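PDB 2OT9: YaeQ family protein from Pseudomonas syringae pv. tomato, which is of unknown function but belongs to the YaeQ family, in the PDDEXK clan of nuclease-like folds, and holds meso-tartaric acid in this crystal. Local coordinates for residues I29-S34 with E38-R43; A48-E53 with S103-G108; A68-S73 with L79-V84. One frame throughout, in Å; residues are numbered along the deposited sequence.

Interaction 1. Residues I29-S34 with E38-R43. With SRT (S,R meso-tartaric acid), chain C.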
loop_
_atom_site.group_PDB
_atom_site.type_symbol
_atom_site.label_atom_id
_atom_site.label_comp_id
_atom_site.label_asym_id
_atom_site.label_seq_id
_atom_site.Cartn_x
_atom_site.Cartn_y
_atom_site.Cartn_z
ATOM N N ILE A 29 -11.183 7.817 3.221
ATOM C CA ILE A 29 -11.066 6.382 2.957
ATOM C C ILE A 29 -12.240 5.618 3.561
ATOM O O ILE A 29 -12.608 5.828 4.716
ATOM C CB ILE A 29 -9.755 5.795 3.511
ATOM C CG1 ILE A 29 -8.558 6.603 3.023
ATOM C CG2 ILE A 29 -9.593 4.333 3.076
ATOM C CD1 ILE A 29 -7.717 7.059 4.145
ATOM N N ALA A 30 -12.836 4.757 2.745
ATOM C CA ALA A 30 -13.882 3.861 3.190
ATOM C C ALA A 30 -13.235 2.550 3.632
ATOM O O ALA A 30 -12.466 1.934 2.885
ATOM C CB ALA A 30 -14.871 3.620 2.076
ATOM N N ARG A 31 -13.533 2.150 4.862
ATOM C CA ARG A 31 -13.021 0.918 5.410
ATOM C C ARG A 31 -14.120 -0.145 5.399
ATOM O O ARG A 31 -15.098 -0.038 6.114
ATOM C CB ARG A 31 -12.536 1.161 6.822
ATOM C CG ARG A 31 -11.795 0.010 7.396
ATOM C CD ARG A 31 -11.618 0.255 8.870
ATOM N NE ARG A 31 -11.360 -0.988 9.545
ATOM C CZ ARG A 31 -11.277 -1.135 10.855
ATOM N NH1 ARG A 31 -11.423 -0.095 11.658
ATOM N NH2 ARG A 31 -11.044 -2.342 11.353
ATOM N N HIS A 32 -13.963 -1.160 4.570
ATOM C CA HIS A 32 -14.954 -2.221 4.509
ATOM C C HIS A 32 -14.881 -3.007 5.846
ATOM O O HIS A 32 -13.817 -3.057 6.444
ATOM C CB HIS A 32 -14.638 -3.120 3.301
ATOM C CG HIS A 32 -15.584 -4.269 3.134
ATOM N ND1 HIS A 32 -16.804 -4.147 2.505
ATOM C CD2 HIS A 32 -15.496 -5.557 3.536
ATOM C CE1 HIS A 32 -17.426 -5.313 2.525
ATOM N NE2 HIS A 32 -16.650 -6.187 3.144
ATOM N N PRO A 33 -16.005 -3.585 6.327
ATOM C CA PRO A 33 -15.977 -4.371 7.580
ATOM C C PRO A 33 -14.939 -5.492 7.593
ATOM O O PRO A 33 -14.412 -5.813 8.650
ATOM C CB PRO A 33 -17.384 -4.960 7.663
ATOM C CG PRO A 33 -18.217 -4.044 6.878
ATOM C CD PRO A 33 -17.369 -3.520 5.766
ATOM N N SER A 34 -14.620 -6.050 6.427
ATOM C CA SER A 34 -13.617 -7.114 6.311
ATOM C C SER A 34 -12.171 -6.618 6.258
ATOM O O SER A 34 -11.236 -7.416 6.321
ATOM C CB SER A 34 -13.885 -7.953 5.070
ATOM O OG SER A 34 -15.140 -8.593 5.191
ATOM N N GLU A 38 -4.962 -3.217 10.332
ATOM C CA GLU A 38 -3.664 -3.514 9.723
ATOM C C GLU A 38 -3.688 -3.381 8.195
ATOM O O GLU A 38 -2.795 -2.781 7.598
ATOM C CB GLU A 38 -3.193 -4.911 10.147
ATOM C CG GLU A 38 -2.665 -4.979 11.598
ATOM C CD GLU A 38 -3.750 -5.166 12.663
ATOM O OE1 GLU A 38 -4.963 -5.362 12.336
ATOM O OE2 GLU A 38 -3.373 -5.128 13.863
ATOM N N ARG A 39 -4.713 -3.938 7.563
ATOM C CA ARG A 39 -4.834 -3.859 6.096
ATOM C C ARG A 39 -4.959 -2.415 5.637
ATOM O O ARG A 39 -4.250 -1.968 4.740
ATOM C CB ARG A 39 -6.032 -4.695 5.607
ATOM C CG ARG A 39 -6.196 -4.666 4.073
ATOM C CD ARG A 39 -7.273 -5.654 3.594
ATOM N NE ARG A 39 -6.831 -7.029 3.792
ATOM C CZ ARG A 39 -6.138 -7.740 2.904
ATOM N NH1 ARG A 39 -5.856 -7.230 1.713
ATOM N NH2 ARG A 39 -5.768 -8.993 3.190
HETATM N N MSE A 40 -5.859 -1.667 6.265
HETATM C CA MSE A 40 -5.994 -0.245 5.973
HETATM C C MSE A 40 -4.669 0.501 6.140
HETATM O O MSE A 40 -4.293 1.313 5.290
HETATM C CB MSE A 40 -7.057 0.388 6.873
HETATM C CG MSE A 40 -6.960 1.914 6.836
HETATM SE SE MSE A 40 -8.641 2.738 7.329
HETATM C CE MSE A 40 -9.599 2.059 5.810
ATOM N N THR A 41 -3.962 0.229 7.232
ATOM C CA THR A 41 -2.672 0.862 7.485
ATOM C C THR A 41 -1.648 0.561 6.394
ATOM O O THR A 41 -0.896 1.444 5.988
ATOM C CB THR A 41 -2.153 0.476 8.879
ATOM O OG1 THR A 41 -3.111 0.945 9.850
ATOM C CG2 THR A 41 -0.778 1.084 9.148
ATOM N N VAL A 42 -1.630 -0.677 5.903
ATOM C CA VAL A 42 -0.759 -1.009 4.774
ATOM C C VAL A 42 -1.150 -0.188 3.525
ATOM O O VAL A 42 -0.269 0.317 2.817
ATOM C CB VAL A 42 -0.737 -2.525 4.471
ATOM C CG1 VAL A 42 0.243 -2.819 3.338
ATOM C CG2 VAL A 42 -0.267 -3.310 5.728
ATOM N N ARG A 43 -2.448 -0.038 3.265
ATOM C CA ARG A 43 -2.896 0.839 2.162
ATOM C C ARG A 43 -2.415 2.290 2.331
ATOM O O ARG A 43 -2.036 2.940 1.350
ATOM C CB ARG A 43 -4.421 0.817 2.030
ATOM C CG ARG A 43 -4.957 -0.506 1.513
ATOM C CD ARG A 43 -6.237 -0.297 0.700
ATOM N NE ARG A 43 -7.343 0.200 1.516
ATOM C CZ ARG A 43 -8.471 0.711 1.026
ATOM N NH1 ARG A 43 -9.426 1.127 1.865
ATOM N NH2 ARG A 43 -8.649 0.810 -0.297
HETATM O O1 SRT C . -4.550 -10.315 1.021
HETATM O O11 SRT C . -5.793 -11.856 0.104
HETATM C C1 SRT C . -5.538 -10.663 0.358
HETATM C C2 SRT C . -6.416 -9.550 -0.152
HETATM O O2 SRT C . -7.820 -9.675 0.126
HETATM C C3 SRT C . -6.139 -9.433 -1.632
HETATM O O3 SRT C . -4.926 -8.677 -1.685
HETATM C C4 SRT C . -7.276 -8.765 -2.381
HETATM O O4 SRT C . -7.864 -7.750 -1.920
HETATM O O41 SRT C . -7.599 -9.272 -3.476
HETATM O O HOH W 1 -8.051 -7.386 6.415
#

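Interaction 2. Residues A48-E53 with S103-G108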
loop_
_atom_site.group_PDB
_atom_site.type_symbol
_atom_site.label_atom_id
_atom_site.label_comp_id
_atom_site.label_asym_id
_atom_site.label_seq_id
_atom_site.Cartn_x
_atom_site.Cartn_y
_atom_site.Cartn_z
ATOM N N ALA A 48 1.488 6.788 0.740
ATOM C CA ALA A 48 2.620 7.682 0.993
ATOM C C ALA A 48 3.830 7.272 0.138
ATOM O O ALA A 48 4.504 8.123 -0.469
ATOM C CB ALA A 48 2.986 7.684 2.482
ATOM N N PHE A 49 4.066 5.965 0.053
ATOM C CA PHE A 49 5.267 5.419 -0.569
ATOM C C PHE A 49 5.271 5.575 -2.094
ATOM O O PHE A 49 6.333 5.704 -2.708
ATOM C CB PHE A 49 5.413 3.949 -0.178
ATOM C CG PHE A 49 6.764 3.371 -0.468
ATOM C CD1 PHE A 49 7.912 3.892 0.140
ATOM C CD2 PHE A 49 6.888 2.283 -1.325
ATOM C CE1 PHE A 49 9.189 3.338 -0.118
ATOM C CE2 PHE A 49 8.160 1.720 -1.590
ATOM C CZ PHE A 49 9.297 2.251 -0.989
ATOM N N TRP A 50 4.089 5.575 -2.695
ATOM C CA TRP A 50 3.974 5.787 -4.135
ATOM C C TRP A 50 3.130 6.988 -4.506
ATOM O O TRP A 50 2.550 7.021 -5.591
ATOM C CB TRP A 50 3.439 4.523 -4.813
ATOM C CG TRP A 50 4.454 3.426 -4.892
ATOM C CD1 TRP A 50 5.581 3.400 -5.673
ATOM C CD2 TRP A 50 4.419 2.184 -4.191
ATOM N NE1 TRP A 50 6.255 2.232 -5.476
ATOM C CE2 TRP A 50 5.555 1.451 -4.590
ATOM C CE3 TRP A 50 3.532 1.614 -3.259
ATOM C CZ2 TRP A 50 5.834 0.158 -4.095
ATOM C CZ3 TRP A 50 3.801 0.331 -2.765
ATOM C CH2 TRP A 50 4.942 -0.384 -3.185
ATOM N N TYR A 51 3.088 7.979 -3.611
ATOM C CA TYR A 51 2.285 9.180 -3.797
ATOM C C TYR A 51 2.399 9.824 -5.190
ATOM O O TYR A 51 3.502 9.998 -5.713
ATOM C CB TYR A 51 2.588 10.250 -2.729
ATOM C CG TYR A 51 1.711 11.449 -2.968
ATOM C CD1 TYR A 51 0.355 11.431 -2.604
ATOM C CD2 TYR A 51 2.199 12.568 -3.652
ATOM C CE1 TYR A 51 -0.471 12.531 -2.885
ATOM C CE2 TYR A 51 1.381 13.652 -3.936
ATOM C CZ TYR A 51 0.052 13.622 -3.554
ATOM O OH TYR A 51 -0.739 14.715 -3.851
ATOM N N ASN A 52 1.235 10.198 -5.742
ATOM C CA ASN A 52 1.099 10.929 -6.999
ATOM C C ASN A 52 -0.255 11.638 -6.858
ATOM O O ASN A 52 -1.154 11.120 -6.177
ATOM C CB ASN A 52 1.080 9.901 -8.151
ATOM C CG ASN A 52 1.093 10.524 -9.506
ATOM O OD1 ASN A 52 0.044 10.896 -10.041
ATOM N ND2 ASN A 52 2.283 10.630 -10.100
ATOM N N GLU A 53 -0.422 12.813 -7.457
ATOM C CA GLU A 53 -1.747 13.463 -7.441
ATOM C C GLU A 53 -2.830 12.575 -8.072
ATOM O O GLU A 53 -4.011 12.711 -7.751
ATOM C CB GLU A 53 -1.726 14.845 -8.114
ATOM C CG GLU A 53 -1.044 14.877 -9.470
ATOM C CD GLU A 53 -1.287 16.178 -10.245
ATOM O OE1 GLU A 53 -2.102 17.021 -9.796
ATOM O OE2 GLU A 53 -0.655 16.348 -11.312
ATOM N N SER A 103 2.524 -3.275 -8.122
ATOM C CA SER A 103 3.230 -3.360 -6.854
ATOM C C SER A 103 2.387 -4.080 -5.832
ATOM O O SER A 103 1.170 -4.008 -5.855
ATOM C CB SER A 103 3.648 -1.976 -6.309
ATOM O OG SER A 103 4.545 -1.355 -7.221
ATOM N N LEU A 104 3.054 -4.750 -4.910
ATOM C CA LEU A 104 2.346 -5.360 -3.795
ATOM C C LEU A 104 3.091 -5.036 -2.515
ATOM O O LEU A 104 4.310 -5.288 -2.420
ATOM C CB LEU A 104 2.254 -6.874 -3.985
ATOM C CG LEU A 104 1.870 -7.700 -2.748
ATOM C CD1 LEU A 104 0.420 -7.387 -2.284
ATOM C CD2 LEU A 104 2.035 -9.187 -3.039
ATOM N N LEU A 105 2.366 -4.488 -1.527
ATOM C CA LEU A 105 2.872 -4.439 -0.161
ATOM C C LEU A 105 2.273 -5.597 0.621
ATOM O O LEU A 105 1.109 -5.535 1.059
ATOM C CB LEU A 105 2.520 -3.118 0.552
ATOM C CG LEU A 105 3.336 -1.874 0.264
ATOM C CD1 LEU A 105 2.985 -0.787 1.268
ATOM C CD2 LEU A 105 4.852 -2.210 0.331
ATOM N N ALA A 106 3.068 -6.644 0.797
ATOM C CA ALA A 106 2.618 -7.856 1.445
ATOM C C ALA A 106 2.738 -7.687 2.963
ATOM O O ALA A 106 3.562 -6.900 3.428
ATOM C CB ALA A 106 3.464 -9.033 0.958
ATOM N N TYR A 107 1.893 -8.375 3.726
ATOM C CA TYR A 107 2.025 -8.379 5.189
ATOM C C TYR A 107 1.462 -9.672 5.731
ATOM O O TYR A 107 0.839 -10.444 4.989
ATOM C CB TYR A 107 1.360 -7.141 5.832
ATOM C CG TYR A 107 -0.154 -7.189 5.838
ATOM C CD1 TYR A 107 -0.853 -7.654 6.976
ATOM C CD2 TYR A 107 -0.883 -6.757 4.740
ATOM C CE1 TYR A 107 -2.237 -7.713 6.990
ATOM C CE2 TYR A 107 -2.297 -6.819 4.731
ATOM C CZ TYR A 107 -2.957 -7.293 5.866
ATOM O OH TYR A 107 -4.334 -7.370 5.877
ATOM N N GLY A 108 1.687 -9.909 7.024
ATOM C CA GLY A 108 1.365 -11.184 7.638
ATOM C C GLY A 108 2.552 -12.117 7.502
ATOM O O GLY A 108 3.594 -11.742 6.941
#

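Interaction 3. Residues A68-S73 with L79-V84. With SRT (S,R meso-tartaric acid), chain C.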
loop_
_atom_site.group_PDB
_atom_site.type_symbol
_atom_site.label_atom_id
_atom_site.label_comp_id
_atom_site.label_asym_id
_atom_site.label_seq_id
_atom_site.Cartn_x
_atom_site.Cartn_y
_atom_site.Cartn_z
ATOM N N ALA A 68 -6.237 -2.311 -4.303
ATOM C CA ALA A 68 -6.196 -1.507 -3.095
ATOM C C ALA A 68 -5.937 -0.041 -3.443
ATOM O O ALA A 68 -6.592 0.858 -2.903
ATOM C CB ALA A 68 -5.120 -2.040 -2.167
ATOM N N LEU A 69 -5.004 0.192 -4.374
ATOM C CA LEU A 69 -4.759 1.539 -4.896
ATOM C C LEU A 69 -4.400 1.487 -6.383
ATOM O O LEU A 69 -3.848 0.485 -6.878
ATOM C CB LEU A 69 -3.626 2.240 -4.137
ATOM C CG LEU A 69 -3.582 2.349 -2.609
ATOM C CD1 LEU A 69 -2.981 1.090 -1.981
ATOM C CD2 LEU A 69 -2.743 3.568 -2.211
ATOM N N TRP A 70 -4.696 2.566 -7.100
ATOM C CA TRP A 70 -4.254 2.664 -8.484
ATOM C C TRP A 70 -4.040 4.088 -8.950
ATOM O O TRP A 70 -4.700 5.017 -8.493
ATOM C CB TRP A 70 -5.152 1.902 -9.483
ATOM C CG TRP A 70 -6.624 2.124 -9.374
ATOM C CD1 TRP A 70 -7.274 3.023 -8.573
ATOM C CD2 TRP A 70 -7.648 1.438 -10.119
ATOM N NE1 TRP A 70 -8.634 2.923 -8.763
ATOM C CE2 TRP A 70 -8.890 1.957 -9.700
ATOM C CE3 TRP A 70 -7.632 0.427 -11.088
ATOM C CZ2 TRP A 70 -10.107 1.504 -10.222
ATOM C CZ3 TRP A 70 -8.848 -0.025 -11.610
ATOM C CH2 TRP A 70 -10.065 0.515 -11.175
ATOM N N GLU A 71 -3.074 4.239 -9.845
ATOM C CA GLU A 71 -2.828 5.501 -10.511
ATOM C C GLU A 71 -3.262 5.310 -11.958
ATOM O O GLU A 71 -2.791 4.388 -12.634
ATOM C CB GLU A 71 -1.339 5.831 -10.434
ATOM C CG GLU A 71 -0.926 7.163 -11.049
ATOM C CD GLU A 71 0.586 7.306 -11.178
ATOM O OE1 GLU A 71 1.336 6.614 -10.462
ATOM O OE2 GLU A 71 1.035 8.124 -11.998
ATOM N N LYS A 72 -4.172 6.163 -12.421
ATOM C CA LYS A 72 -4.645 6.114 -13.807
ATOM C C LYS A 72 -4.259 7.354 -14.600
ATOM O O LYS A 72 -4.094 8.441 -14.039
ATOM C CB LYS A 72 -6.157 5.961 -13.857
ATOM C CG LYS A 72 -6.663 4.648 -13.310
ATOM C CD LYS A 72 -8.153 4.594 -13.537
ATOM C CE LYS A 72 -8.762 3.383 -12.927
ATOM N NZ LYS A 72 -10.095 3.176 -13.551
ATOM N N SER A 73 -4.132 7.184 -15.912
ATOM C CA SER A 73 -3.879 8.305 -16.802
ATOM C C SER A 73 -5.155 9.126 -16.945
ATOM O O SER A 73 -6.235 8.680 -16.545
ATOM C CB SER A 73 -3.471 7.779 -18.177
ATOM O OG SER A 73 -4.589 7.230 -18.851
ATOM N N LEU A 79 -1.639 3.210 -14.846
ATOM C CA LEU A 79 -0.189 3.384 -14.785
ATOM C C LEU A 79 0.413 2.498 -13.689
ATOM O O LEU A 79 1.516 1.961 -13.835
ATOM C CB LEU A 79 0.153 4.866 -14.512
ATOM C CG LEU A 79 -0.338 5.884 -15.564
ATOM C CD1 LEU A 79 0.085 7.300 -15.261
ATOM C CD2 LEU A 79 0.143 5.495 -16.932
ATOM N N HIS A 80 -0.316 2.336 -12.586
ATOM C CA HIS A 80 0.227 1.651 -11.418
ATOM C C HIS A 80 -0.911 0.946 -10.713
ATOM O O HIS A 80 -1.909 1.569 -10.363
ATOM C CB HIS A 80 0.934 2.671 -10.488
ATOM C CG HIS A 80 1.827 2.065 -9.435
ATOM N ND1 HIS A 80 2.221 0.741 -9.433
ATOM C CD2 HIS A 80 2.455 2.636 -8.377
ATOM C CE1 HIS A 80 3.024 0.520 -8.407
ATOM N NE2 HIS A 80 3.186 1.654 -7.755
ATOM N N TRP A 81 -0.754 -0.363 -10.531
ATOM C CA TRP A 81 -1.741 -1.207 -9.864
ATOM C C TRP A 81 -1.131 -1.690 -8.551
ATOM O O TRP A 81 -0.159 -2.436 -8.564
ATOM C CB TRP A 81 -2.066 -2.416 -10.765
ATOM C CG TRP A 81 -3.177 -3.316 -10.276
ATOM C CD1 TRP A 81 -3.102 -4.250 -9.276
ATOM C CD2 TRP A 81 -4.514 -3.403 -10.804
ATOM N NE1 TRP A 81 -4.315 -4.896 -9.131
ATOM C CE2 TRP A 81 -5.194 -4.404 -10.064
ATOM C CE3 TRP A 81 -5.199 -2.743 -11.838
ATOM C CZ2 TRP A 81 -6.532 -4.737 -10.307
ATOM C CZ3 TRP A 81 -6.534 -3.083 -12.083
ATOM C CH2 TRP A 81 -7.184 -4.062 -11.309
ATOM N N ILE A 82 -1.707 -1.275 -7.418
ATOM C CA ILE A 82 -1.133 -1.629 -6.120
ATOM C C ILE A 82 -2.052 -2.521 -5.303
ATOM O O ILE A 82 -3.190 -2.146 -4.993
ATOM C CB ILE A 82 -0.796 -0.369 -5.295
ATOM C CG1 ILE A 82 -0.009 0.625 -6.158
ATOM C CG2 ILE A 82 -0.010 -0.745 -4.022
ATOM C CD1 ILE A 82 0.379 1.954 -5.474
ATOM N N GLU A 83 -1.552 -3.688 -4.913
ATOM C CA GLU A 83 -2.293 -4.534 -3.973
ATOM C C GLU A 83 -1.626 -4.544 -2.606
ATOM O O GLU A 83 -0.466 -4.145 -2.463
ATOM C CB GLU A 83 -2.377 -5.972 -4.498
ATOM C CG GLU A 83 -3.144 -6.122 -5.816
ATOM C CD GLU A 83 -4.667 -5.880 -5.700
ATOM O OE1 GLU A 83 -5.179 -5.375 -4.655
ATOM O OE2 GLU A 83 -5.356 -6.184 -6.684
ATOM N N VAL A 84 -2.368 -5.005 -1.604
ATOM C CA VAL A 84 -1.817 -5.219 -0.265
ATOM C C VAL A 84 -2.223 -6.617 0.214
ATOM O O VAL A 84 -3.249 -7.150 -0.216
ATOM C CB VAL A 84 -2.234 -4.114 0.765
ATOM C CG1 VAL A 84 -1.894 -2.696 0.229
ATOM C CG2 VAL A 84 -3.703 -4.212 1.113
HETATM O O1 SRT C . -4.550 -10.315 1.021
HETATM O O11 SRT C . -5.793 -11.856 0.104
HETATM C C1 SRT C . -5.538 -10.663 0.358
HETATM C C2 SRT C . -6.416 -9.550 -0.152
HETATM O O2 SRT C . -7.820 -9.675 0.126
HETATM C C3 SRT C . -6.139 -9.433 -1.632
HETATM O O3 SRT C . -4.926 -8.677 -1.685
HETATM C C4 SRT C . -7.276 -8.765 -2.381
HETATM O O4 SRT C . -7.864 -7.750 -1.920
HETATM O O41 SRT C . -7.599 -9.272 -3.476
#

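Interaction 1. Residues I29-S34 with E38-R43
The methyl end of Met40, a selenomethionine, lies across Arg31 and against Ile29 where edge strand 21-31 is joined by a short loop to helix 37-49, which runs back past it nearly antiparallel (157° between the short axes). Met40 leaves the helix with CG anti to the backbone N (chi1 166°) and bends only at its last torsion, bringing CE within 3.2 Å of Arg31 CB. The two side chains cross at about a right angle. Arg31 carries its guanidinium on to Tyr8 OH and the carbonyl of Glu35. Ile29 CG2 completes the apolar patch, 3.6 Å from Met40 CE.

One turn on, the bends of Arg43 at chi2 and chi3 swing NH1 back to the strand. Ala30 O lies at the edge of the Arg43 guanidinium, in its plane, and takes a weak hydrogen bond from NH1 (3.3 Å). The firmer hold on this guanidinium is the salt bridge from NE to Glu35. Arg39 turns toward the ligand. On the way, a water accepts from its NE and donates to Ser34 O, holding the guanidinium from one edge, while Arg39 NH2 gives O1 of meso-tartaric acid a nearly straight bond of 2.8 Å (167°).

Interaction 2. Residues A48-E53 with S103-G108
Ser103 and Phe49 lie over opposite faces of the Trp50 indole, and Leu105 meets its edge. On one face Ser103 CB makes a CH-pi contact with the six-membered ring, 4.0 Å from the centroid and 24° off the normal. Ser103 OG sits beside it toward the rim, 3.7 Å from Trp50 CZ2. On the opposite face, the edge of the Phe49 ring is turned toward the indole, with CD2 3.5 Å above the indole plane and over its centre. Leu105 meets the CZ3 side of the ring at its edge, its CG lying near the indole plane and 3.8 Å from Trp50 CZ3.

The tryptophan is the first residue to leave helical backbone angles after helix 37-49. Its CG is anti to the carbonyl carbon, beside the backbone N (chi1 -74°), which sends the indole toward the strand. No hydrogen bond joins the two segments; the buried indole N-H is satisfied by the carbonyl of Arg179, whose guanidinium also makes a cation-pi contact with Phe49. In the fold, this contact closes the end of helix 37-49 onto strand 101-106 at the heart of the chain. Neighbouring strand 78-84 supplies His80, edge-to-face with Trp50, while Val42 and Ala46 of the helix rest on Leu105.

Interaction 3. Residues A68-S73 with L79-V84
Leu69 and Ile82 exchange two backbone hydrogen bonds in a beta hairpin whose arms, 69-72 and 78-84, lie antiparallel within the large mixed sheet. Toward the turn Glu71 N donates to His80 O at 3.0 Å. Two classic bulges interrupt the pairing: Ala68 and Leu69 both face Ile82, and Leu79 and His80 both face Glu71. At the second, Glu71 O accepts twice, from Leu79 N at 2.8 Å and His80 N at 3.2 Å.

Among the aromatic groups, Trp70 turns an edge toward the face of Trp81, an offset edge-to-face pair with six-membered ring centroids 5.6 Å apart and planes at 90°. Lys72 CE lies over one face of the Trp70 indole. On the sheet face opposite the two tryptophans, Leu69 CB packs on Ile82 CB, and Glu71 CB lies beside His80 CB.

Glu83 collects several polar bonds. Its chain is bent at chi2 (-70°), and Ala68 N donates to OE1 from above the carboxylate plane, 3.3 Å away, while OE2 takes the Trp81 indole N-H and a salt bridge from Arg91. At the far end of the strand, Val84 O accepts a hydrogen bond from O3 of meso-tartaric acid at 2.7 Å.

How the interactions relate
From the N terminus, interaction 1 comes first and closes the short loop between edge strand 21-31 and helix 37-49. It is complete before the other two begin. The same helix then leads into 48-53, where interaction 2 opens a loop of 49 residues that shuts only at strand 101-106. Interaction 3, the hairpin 69-72 with 78-84, nests wholly inside that loop. Strands 78-84 and 101-106 are neighbours in the sheet, so interactions 2 and 3 share backbone pairing around Ser103. Helix 37-49 packs against both strands: Val42 touches Leu105 and Val84. Arg39 of interaction 1 and Val84 of interaction 3 meet at the meso-tartaric acid.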